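Long-range contacts in oxidoreductase, iron/ascorbate family (Shewanella oneidensis, PDB 3ON7), which probably acts as an iron(II)- and 2-oxoglutarate-dependent oxygenase, possibly forming ethene from 2-oxoglutarate and oxidising L-arginine in the process: residues E46-F51 against S244-P249; Y89-P94 against L151-H156; L183-E188 against V203-G208; E41-E46 against A104-Y109. One frame throughout, in Å; residues are numbered along the deposited sequence. Where two conformers were deposited one is given.

Contact 1: E46-F51 against S244-P249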
loop_
_atom_site.group_PDB
_atom_site.type_symbol
_atom_site.label_atom_id
_atom_site.label_comp_id
_atom_site.label_asym_id
_atom_site.label_seq_id
_atom_site.Cartn_x
_atom_site.Cartn_y
_atom_site.Cartn_z
ATOM N N GLU B 46 -26.052 20.807 -0.719
ATOM C CA GLU B 46 -25.557 20.422 -2.035
ATOM C C GLU B 46 -24.851 19.066 -2.042
ATOM O O GLU B 46 -24.803 18.400 -3.081
ATOM C CB GLU B 46 -24.730 21.535 -2.704
ATOM C CG GLU B 46 -23.500 22.011 -1.972
ATOM C CD GLU B 46 -22.896 23.274 -2.587
ATOM O OE1 GLU B 46 -23.542 23.893 -3.464
ATOM O OE2 GLU B 46 -21.763 23.640 -2.197
ATOM N N TRP B 47 -24.350 18.627 -0.888
ATOM C CA TRP B 47 -23.748 17.301 -0.804
ATOM C C TRP B 47 -24.816 16.237 -0.686
ATOM O O TRP B 47 -24.700 15.167 -1.279
ATOM C CB TRP B 47 -22.732 17.225 0.340
ATOM C CG TRP B 47 -21.453 17.817 -0.102
ATOM C CD1 TRP B 47 -21.071 19.111 -0.001
ATOM C CD2 TRP B 47 -20.397 17.141 -0.775
ATOM N NE1 TRP B 47 -19.834 19.288 -0.556
ATOM C CE2 TRP B 47 -19.393 18.085 -1.030
ATOM C CE3 TRP B 47 -20.196 15.827 -1.174
ATOM C CZ2 TRP B 47 -18.208 17.753 -1.657
ATOM C CZ3 TRP B 47 -19.018 15.505 -1.812
ATOM C CH2 TRP B 47 -18.043 16.459 -2.045
ATOM N N GLN B 48 -25.873 16.527 0.052
ATOM C CA GLN B 48 -27.045 15.658 0.016
ATOM C C GLN B 48 -27.498 15.427 -1.427
ATOM O O GLN B 48 -27.752 14.294 -1.853
ATOM C CB GLN B 48 -28.190 16.245 0.832
ATOM C CG GLN B 48 -29.403 15.334 0.931
ATOM C CD GLN B 48 -29.085 14.009 1.593
ATOM O OE1 GLN B 48 -28.958 13.932 2.802
ATOM N NE2 GLN B 48 -28.952 12.960 0.793
ATOM N N ALA B 49 -27.593 16.514 -2.171
ATOM C CA ALA B 49 -27.897 16.459 -3.608
ATOM C C ALA B 49 -26.919 15.572 -4.384
ATOM O O ALA B 49 -27.317 14.732 -5.188
ATOM C CB ALA B 49 -27.906 17.878 -4.189
ATOM N N PHE B 50 -25.640 15.771 -4.142
ATOM C CA PHE B 50 -24.598 14.948 -4.770
ATOM C C PHE B 50 -24.836 13.464 -4.565
ATOM O O PHE B 50 -24.776 12.705 -5.517
ATOM C CB PHE B 50 -23.223 15.327 -4.221
ATOM C CG PHE B 50 -22.128 14.406 -4.643
ATOM C CD1 PHE B 50 -21.559 14.520 -5.894
ATOM C CD2 PHE B 50 -21.668 13.417 -3.789
ATOM C CE1 PHE B 50 -20.551 13.671 -6.290
ATOM C CE2 PHE B 50 -20.663 12.556 -4.179
ATOM C CZ PHE B 50 -20.108 12.676 -5.428
ATOM N N PHE B 51 -25.103 13.056 -3.326
ATOM C CA PHE B 51 -25.305 11.629 -3.002
ATOM C C PHE B 51 -26.635 11.098 -3.501
ATOM O O PHE B 51 -26.789 9.885 -3.668
ATOM C CB PHE B 51 -25.242 11.384 -1.494
ATOM C CG PHE B 51 -23.885 11.589 -0.903
ATOM C CD1 PHE B 51 -22.857 10.735 -1.206
ATOM C CD2 PHE B 51 -23.646 12.636 -0.042
ATOM C CE1 PHE B 51 -21.615 10.912 -0.645
ATOM C CE2 PHE B 51 -22.399 12.834 0.493
ATOM C CZ PHE B 51 -21.384 11.977 0.192
ATOM N N SER B 244 -32.132 10.627 5.677
ATOM C CA SER B 244 -30.702 10.700 5.398
ATOM C C SER B 244 -30.005 11.442 6.529
ATOM O O SER B 244 -30.602 12.304 7.184
ATOM C CB SER B 244 -30.432 11.471 4.110
ATOM O OG SER B 244 -30.628 10.689 2.944
ATOM N N ARG B 245 -28.749 11.105 6.765
ATOM C CA ARG B 245 -27.901 11.915 7.642
ATOM C C ARG B 245 -26.587 12.227 6.947
ATOM O O ARG B 245 -25.911 11.332 6.445
ATOM C CB ARG B 245 -27.617 11.205 8.957
ATOM C CG ARG B 245 -26.818 12.065 9.934
ATOM C CD ARG B 245 -26.682 11.428 11.301
ATOM N NE ARG B 245 -27.973 11.158 11.929
ATOM C CZ ARG B 245 -28.124 10.457 13.043
ATOM N NH1 ARG B 245 -27.059 9.964 13.660
ATOM N NH2 ARG B 245 -29.339 10.237 13.541
ATOM N N ILE B 246 -26.249 13.504 6.917
ATOM C CA ILE B 246 -24.983 13.993 6.374
ATOM C C ILE B 246 -24.188 14.466 7.584
ATOM O O ILE B 246 -24.771 15.009 8.525
ATOM C CB ILE B 246 -25.212 15.168 5.400
ATOM C CG1 ILE B 246 -25.908 14.668 4.123
ATOM C CG2 ILE B 246 -23.906 15.898 5.071
ATOM C CD1 ILE B 246 -24.998 13.980 3.123
ATOM N N SER B 247 -22.886 14.201 7.588
ATOM C CA SER B 247 -21.974 14.785 8.589
ATOM C C SER B 247 -20.592 15.079 7.982
ATOM O O SER B 247 -20.213 14.460 6.988
ATOM C CB SER B 247 -21.854 13.890 9.814
ATOM O OG SER B 247 -21.221 12.693 9.474
ATOM N N LEU B 248 -19.862 16.026 8.581
ATOM C CA LEU B 248 -18.660 16.606 7.969
ATOM C C LEU B 248 -17.420 16.597 8.888
ATOM O O LEU B 248 -16.755 17.607 9.058
ATOM C CB LEU B 248 -18.965 18.046 7.561
ATOM C CG LEU B 248 -20.214 18.281 6.715
ATOM C CD1 LEU B 248 -20.524 19.771 6.701
ATOM C CD2 LEU B 248 -20.033 17.752 5.318
ATOM N N PRO B 249 -17.083 15.450 9.475
ATOM C CA PRO B 249 -15.932 15.500 10.378
ATOM C C PRO B 249 -14.669 15.904 9.620
ATOM O O PRO B 249 -14.467 15.418 8.514
ATOM C CB PRO B 249 -15.805 14.050 10.868
ATOM C CG PRO B 249 -16.359 13.249 9.751
ATOM C CD PRO B 249 -17.526 14.074 9.222
#
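Ile246 reaches from the strand toward the helix and overlaps both Phe51 and Gln48. Its CD1 methyl comes closest to the ring at Phe51 CD2, 3.7 Å away, so the methyl meets the CD2-CE2 side of the ring obliquely. Toward Ser244 the contact turns polar in its atoms, though not in its bonding. Gln48 has CG anti to the backbone N (chi1 -175°), with a bend at chi2 that turns CD toward the strand; OE1 is then the atom that touches, 3.4 Å from Ile246 CG1 and 3.2 Å from Ser244 CB. No hydrogen bond joins the two segments. Gln48 NE2 bonds weakly to Asn52, four residues on, and the Ser244 hydroxyl bonds His156 on the neighbouring strand, whose ring also meets that of Phe51. A branched aliphatic side chain suits the inner position against an aromatic ring, while glutamine and serine suit the partly exposed end. The axes of helix 46-51 and strand 245-247 come within 9.4 Å at an angle of 121°, so helix 37-51 lies across the main sheet. Trp47 continues this packing onto Ile154 of strand 151-157, and Leu248 meets Ile43 and Tyr44 about one turn earlier in the helix.

Contact 2: Y89-P94 against L151-H156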
loop_
_atom_site.group_PDB
_atom_site.type_symbol
_atom_site.label_atom_id
_atom_site.label_comp_id
_atom_site.label_asym_id
_atom_site.label_seq_id
_atom_site.Cartn_x
_atom_site.Cartn_y
_atom_site.Cartn_z
ATOM N N TYR B 89 -19.486 7.670 1.337
ATOM C CA TYR B 89 -18.796 8.873 1.748
ATOM C C TYR B 89 -17.886 9.368 0.679
ATOM O O TYR B 89 -17.649 8.676 -0.308
ATOM C CB TYR B 89 -18.030 8.659 3.074
ATOM C CG TYR B 89 -17.139 7.434 3.121
ATOM C CD1 TYR B 89 -17.630 6.202 3.537
ATOM C CD2 TYR B 89 -15.796 7.516 2.781
ATOM C CE1 TYR B 89 -16.805 5.065 3.586
ATOM C CE2 TYR B 89 -14.966 6.393 2.848
ATOM C CZ TYR B 89 -15.470 5.180 3.241
ATOM O OH TYR B 89 -14.636 4.094 3.296
ATOM N N TYR B 90 -17.405 10.588 0.881
ATOM C CA TYR B 90 -16.492 11.245 -0.021
ATOM C C TYR B 90 -15.322 11.797 0.797
ATOM O O TYR B 90 -15.521 12.482 1.815
ATOM C CB TYR B 90 -17.203 12.393 -0.728
ATOM C CG TYR B 90 -16.521 12.850 -1.971
ATOM C CD1 TYR B 90 -15.289 13.506 -1.915
ATOM C CD2 TYR B 90 -17.078 12.618 -3.214
ATOM C CE1 TYR B 90 -14.647 13.908 -3.069
ATOM C CE2 TYR B 90 -16.422 12.998 -4.363
ATOM C CZ TYR B 90 -15.229 13.662 -4.291
ATOM O OH TYR B 90 -14.591 14.052 -5.447
ATOM N N HIS B 91 -14.104 11.531 0.324
ATOM C CA HIS B 91 -12.883 12.037 0.966
ATOM C C HIS B 91 -12.381 13.244 0.202
ATOM O O HIS B 91 -11.952 13.143 -0.971
ATOM C CB HIS B 91 -11.820 10.953 0.984
ATOM C CG HIS B 91 -11.946 10.000 2.124
ATOM N ND1 HIS B 91 -10.924 9.152 2.493
ATOM C CD2 HIS B 91 -12.949 9.794 3.011
ATOM C CE1 HIS B 91 -11.294 8.469 3.565
ATOM N NE2 HIS B 91 -12.524 8.826 3.886
ATOM N N VAL B 92 -12.461 14.391 0.862
ATOM C CA VAL B 92 -12.038 15.652 0.278
ATOM C C VAL B 92 -10.661 16.051 0.814
ATOM O O VAL B 92 -10.472 16.154 2.035
ATOM C CB VAL B 92 -13.016 16.794 0.631
ATOM C CG1 VAL B 92 -12.464 18.151 0.128
ATOM C CG2 VAL B 92 -14.412 16.523 0.086
ATOM N N TYR B 93 -9.736 16.310 -0.112
ATOM C CA TYR B 93 -8.466 16.976 0.183
ATOM C C TYR B 93 -8.278 18.164 -0.750
ATOM O O TYR B 93 -8.673 18.093 -1.899
ATOM C CB TYR B 93 -7.275 16.027 -0.066
ATOM C CG TYR B 93 -7.241 14.771 0.751
ATOM C CD1 TYR B 93 -6.617 14.740 1.996
ATOM C CD2 TYR B 93 -7.808 13.603 0.275
ATOM C CE1 TYR B 93 -6.580 13.591 2.748
ATOM C CE2 TYR B 93 -7.766 12.440 1.000
ATOM C CZ TYR B 93 -7.152 12.433 2.239
ATOM O OH TYR B 93 -7.121 11.274 2.964
ATOM N N PRO B 94 -7.624 19.243 -0.284
ATOM C CA PRO B 94 -7.318 20.387 -1.161
ATOM C C PRO B 94 -6.618 19.984 -2.466
ATOM O O PRO B 94 -6.854 20.585 -3.519
ATOM C CB PRO B 94 -6.357 21.219 -0.313
ATOM C CG PRO B 94 -6.685 20.863 1.090
ATOM C CD PRO B 94 -7.124 19.449 1.083
ATOM N N LEU B 151 -7.783 15.488 6.433
ATOM C CA LEU B 151 -8.876 14.906 5.647
ATOM C C LEU B 151 -10.239 15.444 6.061
ATOM O O LEU B 151 -10.576 15.421 7.228
ATOM C CB LEU B 151 -8.874 13.376 5.831
ATOM C CG LEU B 151 -10.124 12.576 5.487
ATOM C CD1 LEU B 151 -10.360 12.645 4.001
ATOM C CD2 LEU B 151 -9.963 11.117 5.957
ATOM N N LEU B 152 -11.015 15.919 5.097
ATOM C CA LEU B 152 -12.422 16.277 5.313
ATOM C C LEU B 152 -13.245 15.155 4.676
ATOM O O LEU B 152 -13.189 14.944 3.482
ATOM C CB LEU B 152 -12.724 17.651 4.703
ATOM C CG LEU B 152 -14.154 18.175 4.720
ATOM C CD1 LEU B 152 -14.778 18.065 6.089
ATOM C CD2 LEU B 152 -14.184 19.617 4.213
ATOM N N ARG B 153 -13.927 14.398 5.520
ATOM C CA ARG B 153 -14.633 13.181 5.187
ATOM C C ARG B 153 -16.110 13.576 5.231
ATOM O O ARG B 153 -16.596 14.067 6.246
ATOM C CB ARG B 153 -14.264 12.151 6.263
ATOM C CG ARG B 153 -14.800 10.755 6.132
ATOM C CD ARG B 153 -14.072 9.729 7.069
ATOM N NE ARG B 153 -14.135 8.399 6.461
ATOM C CZ ARG B 153 -14.741 7.316 6.956
ATOM N NH1 ARG B 153 -15.329 7.295 8.148
ATOM N NH2 ARG B 153 -14.725 6.208 6.239
ATOM N N ILE B 154 -16.813 13.441 4.110
ATOM C CA ILE B 154 -18.238 13.761 4.060
ATOM C C ILE B 154 -19.001 12.447 4.074
ATOM O O ILE B 154 -18.932 11.688 3.110
ATOM C CB ILE B 154 -18.558 14.607 2.819
ATOM C CG1 ILE B 154 -17.635 15.824 2.812
ATOM C CG2 ILE B 154 -20.082 15.026 2.768
ATOM C CD1 ILE B 154 -17.889 16.835 1.748
ATOM N N LEU B 155 -19.699 12.179 5.190
ATOM C CA LEU B 155 -20.399 10.912 5.397
ATOM C C LEU B 155 -21.878 11.046 5.071
ATOM O O LEU B 155 -22.507 12.047 5.428
ATOM C CB LEU B 155 -20.250 10.457 6.853
ATOM C CG LEU B 155 -18.930 9.750 7.161
ATOM C CD1 LEU B 155 -19.083 8.259 7.004
ATOM C CD2 LEU B 155 -17.812 10.258 6.255
ATOM N N HIS B 156 -22.431 10.035 4.391
ATOM C CA HIS B 156 -23.859 9.975 4.116
ATOM C C HIS B 156 -24.436 8.607 4.464
ATOM O O HIS B 156 -24.054 7.613 3.869
ATOM C CB HIS B 156 -24.180 10.293 2.665
ATOM C CG HIS B 156 -25.637 10.133 2.329
ATOM N ND1 HIS B 156 -26.085 9.362 1.278
ATOM C CD2 HIS B 156 -26.747 10.640 2.921
ATOM C CE1 HIS B 156 -27.408 9.411 1.230
ATOM N NE2 HIS B 156 -27.831 10.182 2.217
#
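Tyr89 opens the strand with Arg153 standing over one face of its ring, the guanidinium tilted 57° from the ring plane and NH2 nearest; Arg153 CZ is 4.2 Å from the Tyr89 ring centroid and 9° off the normal, a cation-pi contact. Glu272 of the second subunit binds both the Tyr89 hydroxyl and Arg153, so its carboxylate would balance the arginine's charge. Tyr90 follows with a pair of backbone bonds to Ile154, of which Ile154 N to Tyr90 O (2.8 Å) is almost straight. His91 projects from the same side of the sheet as Tyr89 and lies alongside Arg153, pointing the same way; Arg153 NE donates to His91 NE2 at 3.1 Å in the imidazole plane, consistent with NE2 carrying no proton. Over one face of this imidazole, Leu151 CD1 makes a CH-pi contact 3.9 Å from the His91 centroid. Val92 pairs with Leu152 through two backbone bonds, and Val92 CG2 touches Ile154 CD1 (3.9 Å); valine is compact enough for this side of the sheet, where Leu152 and Ile154 meet helix 103-126. Just past the strand, Tyr93 CZ packs 3.7 Å from Leu151 CD1. Through this regular antiparallel pairing strand 88-92, from the N-terminal region, extends the major sheet of the double-stranded beta-helix (jelly-roll) core beyond strand 151-157, as in related 2-oxoglutarate oxygenases.

Contact 3: L183-E188 against V203-G208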
loop_
_atom_site.group_PDB
_atom_site.type_symbol
_atom_site.label_atom_id
_atom_site.label_comp_id
_atom_site.label_asym_id
_atom_site.label_seq_id
_atom_site.Cartn_x
_atom_site.Cartn_y
_atom_site.Cartn_z
ATOM N N LEU B 183 -16.093 18.700 14.320
ATOM C CA LEU B 183 -17.372 18.240 13.724
ATOM C C LEU B 183 -18.587 19.121 14.066
ATOM O O LEU B 183 -19.030 19.123 15.210
ATOM C CB LEU B 183 -17.650 16.799 14.158
ATOM C CG LEU B 183 -19.028 16.199 13.828
ATOM C CD1 LEU B 183 -19.148 15.854 12.363
ATOM C CD2 LEU B 183 -19.284 14.959 14.668
ATOM N N PRO B 184 -19.161 19.823 13.061
ATOM C CA PRO B 184 -20.418 20.497 13.274
ATOM C C PRO B 184 -21.525 19.486 13.483
ATOM O O PRO B 184 -21.513 18.422 12.860
ATOM C CB PRO B 184 -20.664 21.234 11.956
ATOM C CG PRO B 184 -19.442 21.100 11.169
ATOM C CD PRO B 184 -18.751 19.906 11.651
ATOM N N THR B 185 -22.476 19.816 14.344
ATOM C CA THR B 185 -23.620 18.947 14.563
ATOM C C THR B 185 -24.891 19.565 13.956
ATOM O O THR B 185 -24.878 20.740 13.575
ATOM C CB THR B 185 -23.828 18.719 16.029
ATOM O OG1 THR B 185 -24.073 19.975 16.658
ATOM C CG2 THR B 185 -22.612 18.069 16.632
ATOM N N ALA B 186 -25.973 18.777 13.881
ATOM C CA ALA B 186 -27.235 19.216 13.235
ATOM C C ALA B 186 -28.490 18.651 13.902
ATOM O O ALA B 186 -29.409 18.166 13.223
ATOM C CB ALA B 186 -27.223 18.863 11.739
ATOM N N ASN B 187 -28.520 18.731 15.230
ATOM C CA ASN B 187 -29.678 18.369 16.053
ATOM C C ASN B 187 -30.158 16.925 15.908
ATOM O O ASN B 187 -31.339 16.635 15.991
ATOM C CB ASN B 187 -30.817 19.368 15.810
ATOM C CG ASN B 187 -31.792 19.458 16.982
ATOM O OD1 ASN B 187 -31.395 19.449 18.145
ATOM N ND2 ASN B 187 -33.073 19.550 16.667
ATOM N N GLU B 188 -29.213 16.021 15.707
ATOM C CA GLU B 188 -29.485 14.586 15.650
ATOM C C GLU B 188 -28.791 13.945 16.844
ATOM O O GLU B 188 -27.584 13.713 16.808
ATOM C CB GLU B 188 -28.935 14.002 14.341
ATOM C CG GLU B 188 -29.549 14.605 13.068
ATOM C CD GLU B 188 -28.533 14.858 11.946
ATOM O OE1 GLU B 188 -27.314 15.008 12.229
ATOM O OE2 GLU B 188 -28.973 14.934 10.771
ATOM N N VAL B 203 -23.464 14.043 23.904
ATOM C CA VAL B 203 -22.896 15.282 23.417
ATOM C C VAL B 203 -24.045 16.147 22.915
ATOM O O VAL B 203 -24.813 15.699 22.067
ATOM C CB VAL B 203 -21.909 15.041 22.266
ATOM C CG1 VAL B 203 -21.230 16.341 21.893
ATOM C CG2 VAL B 203 -20.877 13.982 22.663
ATOM N N PRO B 204 -24.197 17.363 23.470
ATOM C CA PRO B 204 -25.235 18.279 22.980
ATOM C C PRO B 204 -24.987 18.586 21.513
ATOM O O PRO B 204 -23.927 19.091 21.175
ATOM C CB PRO B 204 -25.056 19.529 23.838
ATOM C CG PRO B 204 -24.300 19.064 25.055
ATOM C CD PRO B 204 -23.500 17.876 24.667
ATOM N N SER B 205 -25.945 18.249 20.662
ATOM C CA SER B 205 -25.729 18.239 19.222
ATOM C C SER B 205 -26.645 19.211 18.475
ATOM O O SER B 205 -26.974 18.979 17.324
ATOM C CB SER B 205 -25.925 16.814 18.707
ATOM O OG SER B 205 -25.007 15.922 19.326
ATOM N N ASP B 206 -27.019 20.313 19.129
ATOM C CA ASP B 206 -27.848 21.364 18.514
ATOM C C ASP B 206 -27.199 21.946 17.257
ATOM O O ASP B 206 -25.979 21.928 17.118
ATOM C CB ASP B 206 -28.074 22.507 19.500
ATOM C CG ASP B 206 -28.714 22.042 20.800
ATOM O OD1 ASP B 206 -27.975 21.576 21.714
ATOM O OD2 ASP B 206 -29.957 22.139 20.895
ATOM N N PHE B 207 -28.022 22.461 16.343
ATOM C CA PHE B 207 -27.524 23.202 15.191
ATOM C C PHE B 207 -26.630 24.295 15.735
ATOM O O PHE B 207 -26.919 24.848 16.776
ATOM C CB PHE B 207 -28.662 23.868 14.409
ATOM C CG PHE B 207 -29.529 22.918 13.642
ATOM C CD1 PHE B 207 -29.114 22.421 12.413
ATOM C CD2 PHE B 207 -30.779 22.550 14.133
ATOM C CE1 PHE B 207 -29.924 21.547 11.686
ATOM C CE2 PHE B 207 -31.601 21.677 13.420
ATOM C CZ PHE B 207 -31.170 21.176 12.190
ATOM N N GLY B 208 -25.551 24.603 15.028
ATOM C CA GLY B 208 -24.617 25.632 15.463
ATOM C C GLY B 208 -23.569 25.184 16.478
ATOM O O GLY B 208 -22.680 25.969 16.832
HETATM O O HOH W 1 -25.157 13.651 18.009
#
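The turn that leaves strand 180-184 meets the loop leading into strand 210-214, and Thr185 makes the first polar link between them. Thr185 OG1, set between the backbone N and the carbonyl carbon by a chi1 of 61°, donates to Asp206 O at 2.8 Å from above the carbonyl plane. Two residues on, Asn187 N donates to Ser205 O over a short 2.6 Å, in the plane of that carbonyl but bent, 138° at the hydrogen. Both links end on backbone oxygens, so they tie the loop through its main chain. In the jelly-roll core of this oxygenase family the two strands are antiparallel neighbours, and the backbone pairing of Thr185 with Asn209 carries their sheet up to this edge. Beyond it the contact turns to packing round the Phe207 ring. Ala186 O lies over one face, 3.6 Å from Phe207 CZ, while Ala186 CB lies 3.8 Å from Phe207 CE1 and Asn187 CB approaches Phe207 CE2 at 3.4 Å. Alanine, with its single methyl, lets the ring come close to the backbone. Gly208 follows with a positive phi of 83°, where a side chain would collide with the preceding carbonyl. A water donates to both Glu188 O (2.7 Å) and Ser205 OG (2.6 Å), and Ser205 OG in turn donates to Val203 O.

Contact 4: E41-E46 against A104-Y109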
loop_
_atom_site.group_PDB
_atom_site.type_symbol
_atom_site.label_atom_id
_atom_site.label_comp_id
_atom_site.label_asym_id
_atom_site.label_seq_id
_atom_site.Cartn_x
_atom_site.Cartn_y
_atom_site.Cartn_z
ATOM N N GLU B 41 -24.978 24.999 6.141
ATOM C CA GLU B 41 -26.277 24.563 5.625
ATOM C C GLU B 41 -26.216 24.394 4.099
ATOM O O GLU B 41 -26.805 23.481 3.551
ATOM C CB GLU B 41 -27.388 25.584 5.988
ATOM C CG GLU B 41 -27.701 25.744 7.479
ATOM C CD GLU B 41 -28.417 27.098 7.845
ATOM O OE1 GLU B 41 -28.901 27.823 6.930
ATOM O OE2 GLU B 41 -28.492 27.431 9.060
ATOM N N ARG B 42 -25.546 25.318 3.420
ATOM C CA ARG B 42 -25.400 25.278 1.967
ATOM C C ARG B 42 -24.648 23.986 1.568
ATOM O O ARG B 42 -24.988 23.330 0.574
ATOM C CB ARG B 42 -24.669 26.550 1.462
ATOM C CG ARG B 42 -25.416 27.347 0.382
ATOM C CD ARG B 42 -25.218 28.881 0.473
ATOM N NE ARG B 42 -23.831 29.301 0.218
ATOM C CZ ARG B 42 -23.056 30.016 1.043
ATOM N NH1 ARG B 42 -23.502 30.450 2.221
ATOM N NH2 ARG B 42 -21.811 30.317 0.675
ATOM N N ILE B 43 -23.641 23.632 2.362
ATOM C CA ILE B 43 -22.856 22.426 2.161
ATOM C C ILE B 43 -23.672 21.147 2.404
ATOM O O ILE B 43 -23.618 20.228 1.583
ATOM C CB ILE B 43 -21.557 22.473 3.012
ATOM C CG1 ILE B 43 -20.545 23.407 2.333
ATOM C CG2 ILE B 43 -20.916 21.106 3.186
ATOM C CD1 ILE B 43 -19.448 23.869 3.244
ATOM N N TYR B 44 -24.431 21.090 3.495
ATOM C CA TYR B 44 -25.308 19.949 3.752
ATOM C C TYR B 44 -26.243 19.736 2.573
ATOM O O TYR B 44 -26.418 18.605 2.089
ATOM C CB TYR B 44 -26.165 20.176 4.997
ATOM C CG TYR B 44 -25.587 19.640 6.281
ATOM C CD1 TYR B 44 -24.386 20.118 6.780
ATOM C CD2 TYR B 44 -26.258 18.684 7.019
ATOM C CE1 TYR B 44 -23.867 19.652 7.982
ATOM C CE2 TYR B 44 -25.735 18.205 8.216
ATOM C CZ TYR B 44 -24.541 18.692 8.688
ATOM O OH TYR B 44 -24.011 18.218 9.869
ATOM N N THR B 45 -26.809 20.839 2.088
ATOM C CA THR B 45 -27.778 20.791 1.009
ATOM C C THR B 45 -27.178 20.264 -0.280
ATOM O O THR B 45 -27.731 19.356 -0.880
ATOM C CB THR B 45 -28.454 22.168 0.780
ATOM O OG1 THR B 45 -29.216 22.511 1.946
ATOM C CG2 THR B 45 -29.389 22.142 -0.427
ATOM N N GLU B 46 -26.052 20.807 -0.719
ATOM C CA GLU B 46 -25.557 20.422 -2.035
ATOM C C GLU B 46 -24.851 19.066 -2.042
ATOM O O GLU B 46 -24.803 18.400 -3.081
ATOM C CB GLU B 46 -24.730 21.535 -2.704
ATOM C CG GLU B 46 -23.500 22.011 -1.972
ATOM C CD GLU B 46 -22.896 23.274 -2.587
ATOM O OE1 GLU B 46 -23.542 23.893 -3.464
ATOM O OE2 GLU B 46 -21.763 23.640 -2.197
ATOM N N ALA B 104 -15.823 25.266 -4.517
ATOM C CA ALA B 104 -15.703 26.573 -3.863
ATOM C C ALA B 104 -16.143 26.501 -2.413
ATOM O O ALA B 104 -15.414 26.909 -1.523
ATOM C CB ALA B 104 -16.503 27.625 -4.601
ATOM N N ASN B 105 -17.328 25.965 -2.179
ATOM C CA ASN B 105 -17.885 25.918 -0.840
ATOM C C ASN B 105 -17.124 24.976 0.067
ATOM O O ASN B 105 -16.885 25.285 1.243
ATOM C CB ASN B 105 -19.372 25.544 -0.878
ATOM C CG ASN B 105 -20.263 26.702 -1.374
ATOM O OD1 ASN B 105 -19.836 27.847 -1.411
ATOM N ND2 ASN B 105 -21.482 26.393 -1.757
ATOM N N ILE B 106 -16.728 23.824 -0.455
ATOM C CA ILE B 106 -16.125 22.841 0.419
ATOM C C ILE B 106 -14.705 23.255 0.782
ATOM O O ILE B 106 -14.307 23.069 1.911
ATOM C CB ILE B 106 -16.206 21.397 -0.148
ATOM C CG1 ILE B 106 -16.166 20.387 0.995
ATOM C CG2 ILE B 106 -15.104 21.122 -1.171
ATOM C CD1 ILE B 106 -17.134 20.674 2.115
ATOM N N LEU B 107 -13.967 23.859 -0.152
ATOM C CA LEU B 107 -12.646 24.371 0.185
ATOM C C LEU B 107 -12.707 25.661 1.041
ATOM O O LEU B 107 -11.824 25.898 1.843
ATOM C CB LEU B 107 -11.782 24.573 -1.078
ATOM C CG LEU B 107 -11.433 23.287 -1.842
ATOM C CD1 LEU B 107 -10.518 23.569 -3.016
ATOM C CD2 LEU B 107 -10.815 22.230 -0.920
ATOM N N ALA B 108 -13.732 26.488 0.868
ATOM C CA ALA B 108 -13.933 27.626 1.764
ATOM C C ALA B 108 -14.202 27.103 3.174
ATOM O O ALA B 108 -13.664 27.621 4.137
ATOM C CB ALA B 108 -15.075 28.523 1.283
ATOM N N TYR B 109 -14.996 26.048 3.294
ATOM C CA TYR B 109 -15.241 25.458 4.608
ATOM C C TYR B 109 -13.962 24.861 5.215
ATOM O O TYR B 109 -13.649 25.115 6.377
ATOM C CB TYR B 109 -16.359 24.408 4.583
ATOM C CG TYR B 109 -16.489 23.737 5.932
ATOM C CD1 TYR B 109 -17.202 24.337 6.949
ATOM C CD2 TYR B 109 -15.852 22.519 6.204
ATOM C CE1 TYR B 109 -17.308 23.755 8.189
ATOM C CE2 TYR B 109 -15.944 21.932 7.452
ATOM C CZ TYR B 109 -16.673 22.560 8.439
ATOM O OH TYR B 109 -16.773 22.008 9.690
#
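Ile43 points from its helix toward the neighbouring one, and its branches divide at CB. Ile43 CG2, anti to the backbone N, meets Ile106 CD1 at 4.0 Å. On the other branch, Ile43 CG1 passes 4.0 Å from Asn105 CB as the two side chains slide by each other in opposite directions. At the end of that branch, Ile43 CD1 lies 3.4 Å from Tyr109 CB and 3.5 Å from Asn105 O. Isoleucine suits the place because its two arms of unequal length touch three residues from one CB. Nearer the surface the interface turns polar: Asn105 ND2 donates to Glu46 OE2 at 2.8 Å, arriving from above the carboxylate plane, 38° out of it. Glu46 reaches there with CG between the backbone N and the carbonyl carbon (chi1 59°) and the rest of its chain extended. Asparagine is short enough to serve at such a close spacing, and its amide gives the carboxylate a neutral donor. Arg42 passes nearby, but its charge is paired with Glu38 of its own helix. The axes of the two helical segments approach to 10.1 Å, with N-to-C directions 136° apart, consistent with the helices that pack against the major sheet of the jelly-roll core in 2-oxoglutarate oxygenases.

In the fold
Contact 2 is wholly buried, two strands of the main sheet joined by backbone bonds and by a buried arginine bonded to histidine and set over tyrosine; contact 1 is also buried but relies on side-chain packing, laying helix 37-51 on that sheet. Contact 4, only partly buried, uses the same helix, shares Glu46 with contact 1, and runs from an apolar inner side to a polar outer one. Ile106 of contact 4 touches Leu152 and Ile154, so its second helix also packs on the strands of contact 2. Contact 3 is a surface contact, where side-chain and backbone donors and a water hold loops; Tyr44 and Tyr109 of contact 4 touch it. Contact 2 alone meets the second subunit.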